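Local structure of possible periplasmic protein (Campylobacter jejuni, 3RGC) at residues Y15-T20 with N29-V34; E38-S43 with D239-K244; L177-Q182 with P190-K195. The protein is a SurA-like periplasmic chaperone that probably also has peptidyl-prolyl cis-trans isomerase activity. All blocks are in the same frame, centred on the assembly; numbering follows the deposited sequence.

Contact 1: residues Y15-T20 with N29-V34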
loop_
_atom_site.group_PDB
_atom_site.type_symbol
_atom_site.label_atom_id
_atom_site.label_comp_id
_atom_site.label_asym_id
_atom_site.label_seq_id
_atom_site.Cartn_x
_atom_site.Cartn_y
_atom_site.Cartn_z
ATOM N N TYR B 15 21.404 -42.591 12.333
ATOM C CA TYR B 15 20.431 -42.571 11.246
ATOM C C TYR B 15 19.801 -41.183 11.125
ATOM O O TYR B 15 19.771 -40.610 10.040
ATOM C CB TYR B 15 19.359 -43.639 11.453
ATOM N N ASP B 16 19.318 -40.642 12.243
ATOM C CA ASP B 16 18.785 -39.282 12.268
ATOM C C ASP B 16 19.757 -38.274 11.669
ATOM O O ASP B 16 19.374 -37.466 10.826
ATOM C CB ASP B 16 18.457 -38.842 13.698
ATOM C CG ASP B 16 17.439 -39.731 14.363
ATOM O OD1 ASP B 16 16.627 -40.350 13.650
ATOM O OD2 ASP B 16 17.447 -39.808 15.606
ATOM N N ILE B 17 21.002 -38.307 12.134
ATOM C CA ILE B 17 22.032 -37.399 11.640
ATOM C C ILE B 17 22.182 -37.582 10.145
ATOM O O ILE B 17 22.295 -36.615 9.396
ATOM C CB ILE B 17 23.401 -37.661 12.314
ATOM C CG1 ILE B 17 23.350 -37.309 13.797
ATOM C CG2 ILE B 17 24.498 -36.837 11.653
ATOM C CD1 ILE B 17 24.248 -38.175 14.641
ATOM N N ASP B 18 22.179 -38.838 9.719
ATOM C CA ASP B 18 22.269 -39.166 8.307
ATOM C C ASP B 18 21.083 -38.595 7.514
ATOM O O ASP B 18 21.263 -37.791 6.604
ATOM C CB ASP B 18 22.360 -40.682 8.134
ATOM C CG ASP B 18 22.434 -41.101 6.684
ATOM O OD1 ASP B 18 23.562 -41.219 6.155
ATOM O OD2 ASP B 18 21.363 -41.315 6.076
ATOM N N GLN B 19 19.870 -39.000 7.872
ATOM C CA GLN B 19 18.677 -38.534 7.175
ATOM C C GLN B 19 18.515 -37.014 7.224
ATOM O O GLN B 19 17.926 -36.415 6.324
ATOM C CB GLN B 19 17.433 -39.245 7.714
ATOM C CG GLN B 19 17.269 -40.662 7.157
ATOM C CD GLN B 19 16.419 -41.563 8.039
ATOM O OE1 GLN B 19 16.762 -41.828 9.194
ATOM N NE2 GLN B 19 15.309 -42.047 7.493
ATOM N N THR B 20 19.052 -36.393 8.270
ATOM C CA THR B 20 18.977 -34.943 8.410
ATOM C C THR B 20 20.022 -34.244 7.546
ATOM O O THR B 20 19.767 -33.169 6.992
ATOM C CB THR B 20 19.117 -34.493 9.882
ATOM O OG1 THR B 20 18.008 -34.991 10.642
ATOM C CG2 THR B 20 19.115 -32.974 9.973
ATOM N N ASN B 29 28.846 -30.932 11.997
ATOM C CA ASN B 29 28.097 -30.630 13.208
ATOM C C ASN B 29 26.853 -29.778 12.967
ATOM O O ASN B 29 26.181 -29.385 13.917
ATOM C CB ASN B 29 29.004 -29.948 14.239
ATOM N N LYS B 30 26.554 -29.489 11.702
ATOM C CA LYS B 30 25.354 -28.732 11.356
ATOM C C LYS B 30 24.095 -29.584 11.543
ATOM O O LYS B 30 23.147 -29.155 12.197
ATOM C CB LYS B 30 25.434 -28.182 9.925
ATOM N N ALA B 31 24.079 -30.787 10.969
ATOM C CA ALA B 31 22.930 -31.680 11.151
ATOM C C ALA B 31 22.759 -31.999 12.640
ATOM O O ALA B 31 21.646 -32.184 13.138
ATOM C CB ALA B 31 23.090 -32.963 10.323
ATOM N N LEU B 32 23.884 -32.031 13.343
ATOM C CA LEU B 32 23.925 -32.337 14.760
ATOM C C LEU B 32 23.320 -31.187 15.545
ATOM O O LEU B 32 22.564 -31.403 16.499
ATOM C CB LEU B 32 25.373 -32.554 15.191
ATOM C CG LEU B 32 25.666 -33.590 16.271
ATOM C CD1 LEU B 32 25.323 -34.982 15.773
ATOM C CD2 LEU B 32 27.131 -33.506 16.676
ATOM N N GLY B 33 23.655 -29.964 15.145
ATOM C CA GLY B 33 23.096 -28.775 15.769
ATOM C C GLY B 33 21.577 -28.739 15.654
ATOM O O GLY B 33 20.870 -28.528 16.640
ATOM N N VAL B 34 21.071 -28.950 14.446
ATOM C CA VAL B 34 19.627 -28.969 14.220
ATOM C C VAL B 34 18.956 -30.003 15.112
ATOM O O VAL B 34 17.985 -29.705 15.815
ATOM C CB VAL B 34 19.291 -29.298 12.757
ATOM C CG1 VAL B 34 17.872 -29.825 12.644
ATOM C CG2 VAL B 34 19.481 -28.079 11.887
#
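I17 and T20, one turn apart on helix 14-23, meet A31, L32 and V34 at the start of helix 30-48; the side chains that meet are apolar and no hydrogen bond crosses. The CG1-CD1 arm of I17 lies against L32 CD1, both carbons 3.6 Å away, and the two branched chains slant across one another. Nearer the backbone, A31 offers its CB to I17 O at 3.9 Å and to T20 CG2 at 4.0 Å. A side chain this small suits the place, because the CA atoms of I17 and A31 come within 5.8 Å. These are two consecutive helices of the SurA N-terminal domain, their short segments running at 110° to each other, and the linking residues 21-28 are partly helical. Threonine suits this place because its two branches divide the work. With CG2 anti to the backbone N (chi1 -64° for OG1), the methyl faces A31 and, more loosely, V34 CG1, while OG1 turns back to its own helix. There T20 OG1 donates to D16 O at 2.8 Å from above the carbonyl plane, and T20 N reaches the same oxygen from the opposite face. The hydroxyl thus has a partner although the methyl beside it packs on apolar carbon. One layer further out, L35 packs against D16, I17 and T20, and D16 N is hydrogen-bonded to T13 OG1 near the helix start.

Contact 2: residues E38-S43 with D239-K244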
loop_
_atom_site.group_PDB
_atom_site.type_symbol
_atom_site.label_atom_id
_atom_site.label_comp_id
_atom_site.label_asym_id
_atom_site.label_seq_id
_atom_site.Cartn_x
_atom_site.Cartn_y
_atom_site.Cartn_z
ATOM N N GLU B 38 16.224 -29.498 17.920
ATOM C CA GLU B 38 14.903 -30.118 17.788
ATOM C C GLU B 38 14.540 -30.893 19.035
ATOM O O GLU B 38 13.390 -30.907 19.446
ATOM C CB GLU B 38 14.836 -31.058 16.601
ATOM C CG GLU B 38 14.566 -30.377 15.284
ATOM C CD GLU B 38 14.350 -31.383 14.175
ATOM O OE1 GLU B 38 14.235 -32.591 14.494
ATOM O OE2 GLU B 38 14.299 -30.970 12.993
ATOM N N LYS B 39 15.515 -31.552 19.644
ATOM C CA LYS B 39 15.200 -32.315 20.853
ATOM C C LYS B 39 14.863 -31.386 22.012
ATOM O O LYS B 39 13.995 -31.693 22.818
ATOM C CB LYS B 39 16.331 -33.264 21.230
ATOM C CG LYS B 39 16.632 -34.305 20.174
ATOM C CD LYS B 39 15.369 -35.032 19.760
ATOM C CE LYS B 39 15.663 -36.103 18.733
ATOM N NZ LYS B 39 14.414 -36.800 18.313
ATOM N N MET B 40 15.552 -30.252 22.091
ATOM C CA MET B 40 15.251 -29.257 23.113
ATOM C C MET B 40 13.808 -28.786 22.962
ATOM O O MET B 40 13.095 -28.652 23.947
ATOM C CB MET B 40 16.216 -28.063 23.040
ATOM C CG MET B 40 17.624 -28.324 23.574
ATOM S SD MET B 40 18.741 -26.898 23.362
ATOM C CE MET B 40 17.824 -25.720 24.245
ATOM N N GLU B 41 13.373 -28.550 21.725
ATOM C CA GLU B 41 12.016 -28.043 21.488
ATOM C C GLU B 41 10.969 -29.069 21.869
ATOM O O GLU B 41 9.993 -28.757 22.540
ATOM C CB GLU B 41 11.815 -27.693 20.010
ATOM C CG GLU B 41 12.603 -26.482 19.536
ATOM C CD GLU B 41 12.586 -26.338 18.021
ATOM O OE1 GLU B 41 12.215 -27.311 17.332
ATOM O OE2 GLU B 41 12.949 -25.258 17.519
ATOM N N ILE B 42 11.171 -30.298 21.412
ATOM C CA ILE B 42 10.249 -31.385 21.708
ATOM C C ILE B 42 10.061 -31.518 23.206
ATOM O O ILE B 42 8.944 -31.695 23.685
ATOM C CB ILE B 42 10.761 -32.706 21.139
ATOM C CG1 ILE B 42 10.631 -32.706 19.615
ATOM C CG2 ILE B 42 9.999 -33.877 21.732
ATOM C CD1 ILE B 42 11.455 -33.792 18.936
ATOM N N SER B 43 11.157 -31.409 23.949
ATOM C CA SER B 43 11.105 -31.546 25.409
ATOM C C SER B 43 10.367 -30.391 26.077
ATOM O O SER B 43 9.647 -30.572 27.061
ATOM C CB SER B 43 12.520 -31.687 25.974
ATOM O OG SER B 43 12.686 -30.872 27.119
ATOM N N ASP B 239 19.275 -20.235 25.305
ATOM C CA ASP B 239 20.655 -20.244 25.819
ATOM C C ASP B 239 20.700 -20.807 27.229
ATOM O O ASP B 239 21.469 -21.723 27.516
ATOM C CB ASP B 239 21.278 -18.852 25.832
ATOM C CG ASP B 239 21.370 -18.246 24.455
ATOM O OD1 ASP B 239 21.410 -19.027 23.474
ATOM O OD2 ASP B 239 21.386 -16.990 24.357
ATOM N N LYS B 240 19.878 -20.243 28.111
ATOM C CA LYS B 240 19.804 -20.710 29.485
ATOM C C LYS B 240 19.490 -22.200 29.521
ATOM O O LYS B 240 19.876 -22.905 30.450
ATOM C CB LYS B 240 18.729 -19.950 30.258
ATOM C CG LYS B 240 19.084 -18.516 30.624
ATOM C CD LYS B 240 18.006 -17.922 31.519
ATOM C CE LYS B 240 18.355 -16.519 31.973
ATOM N NZ LYS B 240 17.278 -15.947 32.834
ATOM N N LEU B 241 18.773 -22.674 28.511
ATOM C CA LEU B 241 18.362 -24.066 28.479
ATOM C C LEU B 241 19.517 -24.935 28.000
ATOM O O LEU B 241 19.774 -25.998 28.560
ATOM C CB LEU B 241 17.156 -24.244 27.567
ATOM C CG LEU B 241 16.312 -25.473 27.879
ATOM C CD1 LEU B 241 15.863 -25.419 29.326
ATOM C CD2 LEU B 241 15.124 -25.551 26.934
ATOM N N ARG B 242 20.212 -24.473 26.965
ATOM C CA ARG B 242 21.387 -25.173 26.449
ATOM C C ARG B 242 22.433 -25.344 27.537
ATOM O O ARG B 242 23.317 -26.185 27.422
ATOM C CB ARG B 242 21.991 -24.427 25.263
ATOM C CG ARG B 242 21.246 -24.636 23.963
ATOM C CD ARG B 242 21.632 -23.596 22.913
ATOM N NE ARG B 242 20.465 -23.159 22.147
ATOM C CZ ARG B 242 20.459 -22.141 21.295
ATOM N NH1 ARG B 242 21.564 -21.442 21.080
ATOM N NH2 ARG B 242 19.342 -21.820 20.656
ATOM N N SER B 243 22.318 -24.546 28.595
ATOM C CA SER B 243 23.260 -24.608 29.702
ATOM C C SER B 243 22.836 -25.631 30.745
ATOM O O SER B 243 23.677 -26.343 31.293
ATOM C CB SER B 243 23.415 -23.233 30.362
ATOM O OG SER B 243 23.950 -22.285 29.456
ATOM N N LYS B 244 21.533 -25.694 31.008
ATOM C CA LYS B 244 20.981 -26.531 32.075
ATOM C C LYS B 244 20.726 -28.001 31.709
ATOM O O LYS B 244 20.404 -28.796 32.583
ATOM C CB LYS B 244 19.680 -25.916 32.615
#
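Between the two helical segments, the CA atoms of M40 and L241 are the nearest pair, 8.1 Å apart, so side chains alone bridge the gap and no hydrogen bond crosses it. M40 fills that space, its side chain setting off toward the other helix. The chain is extended through chi2 and then bends at chi3 (58°), which brings M40 CE against both neighbours, 3.7 Å from L241 CB and 3.6 Å from R242 CG, with L241 CG and CD2 only slightly farther. M40 and L241 pass each other in opposite directions. R242 comes in from the flank, its chain roughly at right angles to that of M40, and M40 SD sits 3.4 Å from R242 CG. Long, flexible and apolar, methionine can thus touch both the branched leucine and the aliphatic part of an arginine. The guanidinium has M40 CE at its edge, near its plane. D239 probably balances part of its charge: R242 NH1 and D239 OD1 are 3.4 Å apart, but the oxygen lies well out of the guanidinium plane, so no N-H is directed at it. The contact ties the end of the long helix 218-244 to helix 30-48, where L241 also packs on Q44 and R242 on N37. Other faces of helix 30-48 meet strand 10-13, through K39 and I42 on E10, and helix 86-107, where E41 salt-bridges K99.

Contact 3: residues L177-Q182 with P190-K195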
loop_
_atom_site.group_PDB
_atom_site.type_symbol
_atom_site.label_atom_id
_atom_site.label_comp_id
_atom_site.label_asym_id
_atom_site.label_seq_id
_atom_site.Cartn_x
_atom_site.Cartn_y
_atom_site.Cartn_z
ATOM N N LEU B 177 8.520 8.841 1.222
ATOM C CA LEU B 177 9.930 8.551 1.015
ATOM C C LEU B 177 10.331 7.354 1.873
ATOM O O LEU B 177 10.895 6.374 1.375
ATOM C CB LEU B 177 10.785 9.770 1.348
ATOM C CG LEU B 177 10.733 10.869 0.287
ATOM C CD1 LEU B 177 11.447 12.132 0.754
ATOM C CD2 LEU B 177 11.338 10.359 -1.016
ATOM N N GLY B 178 10.021 7.433 3.163
ATOM C CA GLY B 178 10.305 6.340 4.072
ATOM C C GLY B 178 9.689 5.039 3.595
ATOM O O GLY B 178 10.309 3.972 3.676
ATOM N N LEU B 179 8.462 5.132 3.091
ATOM C CA LEU B 179 7.758 3.972 2.570
ATOM C C LEU B 179 8.499 3.337 1.388
ATOM O O LEU B 179 8.870 2.158 1.427
ATOM C CB LEU B 179 6.339 4.371 2.164
ATOM C CG LEU B 179 5.579 3.395 1.267
ATOM C CD1 LEU B 179 5.511 2.022 1.907
ATOM C CD2 LEU B 179 4.191 3.927 0.980
ATOM N N LEU B 180 8.732 4.124 0.340
ATOM C CA LEU B 180 9.335 3.586 -0.872
ATOM C C LEU B 180 10.759 3.099 -0.652
ATOM O O LEU B 180 11.184 2.106 -1.249
ATOM C CB LEU B 180 9.286 4.609 -1.996
ATOM C CG LEU B 180 7.862 4.991 -2.398
ATOM C CD1 LEU B 180 7.896 5.889 -3.603
ATOM C CD2 LEU B 180 7.032 3.751 -2.677
ATOM N N SER B 181 11.494 3.791 0.211
ATOM C CA SER B 181 12.874 3.400 0.487
ATOM C C SER B 181 12.989 1.946 0.964
ATOM O O SER B 181 14.037 1.326 0.809
ATOM C CB SER B 181 13.536 4.364 1.474
ATOM O OG SER B 181 12.715 4.579 2.600
ATOM N N GLN B 182 11.910 1.401 1.530
ATOM C CA GLN B 182 11.891 -0.010 1.905
ATOM C C GLN B 182 11.731 -0.871 0.660
ATOM O O GLN B 182 12.620 -1.646 0.310
ATOM C CB GLN B 182 10.775 -0.306 2.906
ATOM C CG GLN B 182 10.935 0.414 4.234
ATOM C CD GLN B 182 12.258 0.108 4.909
ATOM O OE1 GLN B 182 12.730 -1.029 4.883
ATOM N NE2 GLN B 182 12.869 1.126 5.509
ATOM N N PRO B 190 2.355 -0.468 -1.850
ATOM C CA PRO B 190 0.918 -0.737 -1.744
ATOM C C PRO B 190 0.135 0.282 -2.574
ATOM O O PRO B 190 0.706 1.277 -3.021
ATOM C CB PRO B 190 0.635 -0.538 -0.249
ATOM C CG PRO B 190 1.751 0.334 0.248
ATOM C CD PRO B 190 2.945 -0.034 -0.569
ATOM N N VAL B 191 -1.149 0.028 -2.793
ATOM C CA VAL B 191 -2.012 1.023 -3.395
ATOM C C VAL B 191 -2.333 2.102 -2.362
ATOM O O VAL B 191 -2.830 1.812 -1.272
ATOM C CB VAL B 191 -3.306 0.406 -3.937
ATOM C CG1 VAL B 191 -4.267 1.512 -4.394
ATOM C CG2 VAL B 191 -3.000 -0.582 -5.082
ATOM N N LEU B 192 -2.048 3.350 -2.715
ATOM C CA LEU B 192 -2.102 4.457 -1.768
ATOM C C LEU B 192 -3.186 5.474 -2.127
ATOM O O LEU B 192 -3.471 5.680 -3.304
ATOM C CB LEU B 192 -0.744 5.167 -1.746
ATOM C CG LEU B 192 0.480 4.339 -1.353
ATOM C CD1 LEU B 192 1.693 5.244 -1.180
ATOM C CD2 LEU B 192 0.194 3.564 -0.070
ATOM N N ASN B 193 -3.790 6.101 -1.116
ATOM C CA ASN B 193 -4.629 7.275 -1.344
ATOM C C ASN B 193 -3.742 8.354 -1.926
ATOM O O ASN B 193 -2.640 8.565 -1.438
ATOM C CB ASN B 193 -5.244 7.811 -0.040
ATOM C CG ASN B 193 -6.288 6.882 0.555
ATOM O OD1 ASN B 193 -7.271 6.530 -0.094
ATOM N ND2 ASN B 193 -6.075 6.483 1.805
ATOM N N GLY B 194 -4.226 9.032 -2.961
ATOM C CA GLY B 194 -3.525 10.160 -3.543
ATOM C C GLY B 194 -4.479 11.330 -3.581
ATOM O O GLY B 194 -5.660 11.178 -3.234
ATOM N N LYS B 195 -3.979 12.491 -4.004
ATOM C CA LYS B 195 -4.791 13.708 -4.087
ATOM C C LYS B 195 -6.013 13.498 -4.976
ATOM O O LYS B 195 -7.157 13.528 -4.510
ATOM C CB LYS B 195 -3.956 14.877 -4.616
#
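The pyrrolidine ring of P190 is the one ring that meets the opposing segment, and it does so at a corner: its CD carbon lies 4.1 Å from L179 CD1. No aromatic ring or planar amide bridges helix 177-182 and the segment 190-195, and no hydrogen bond joins them, so the contact rests on aliphatic carbon alone. L179 is its pivot. A chi1 of 164° turns CG to the far side of CB from the backbone N, and the chain then forks, one methyl for each partner. While CD1 goes to the proline, L179 CD2 meets L192 tip to tip, 3.6 Å from L192 CD1 and 4.1 Å from L192 CD2. The side chain of L192 sets off toward the helix, and leucine suits both ends of this bridge, because the CA atoms of L179 and L192 are 10.8 Å apart. This helix and the short edge strand 192-193 belong to the C-terminal domain, whose sequence family falls in the FKBP clan; such a four-stranded antiparallel sheet with packed helices is consistent with a parvulin-like isomerase domain, as in SurA. L192 is held to the sheet by backbone hydrogen bonds with E199 of strand 198-207. On the helix, L180 turns to a different side from L179 and packs on Y201 and V203 of that strand and on I136 of strand 135-143, so neighbouring leucines divide their work between the surface bridge and the domain interior. Next to L192, V191 packs on L149 and E150 of helix 146-154. The second subunit also approaches here: P184 of the other chain packs on V191, and S187 of that chain touches N193 and forms a weak hydrogen bond with V191 O.

In the fold
Contacts 1 and 2 share helix 30-48, which meets helix 14-23 near its start and helix 218-244 farther along; the centres of the two contacts are about 16 Å apart. Contact 1 is mostly buried and uses an alanine and branched aliphatic side chains between close backbones; contact 2 is partly buried and spans a wider gap with a methionine, ending at an exposed arginine. Contact 3 lies on the opposite side of the chain's centre, about 45 and 43 Å from the other two by centres, in the C-terminal domain. It is a surface contact of helix against edge strand, nested in sequence within the loop that contact 2 closes, and it alone lies near the second subunit.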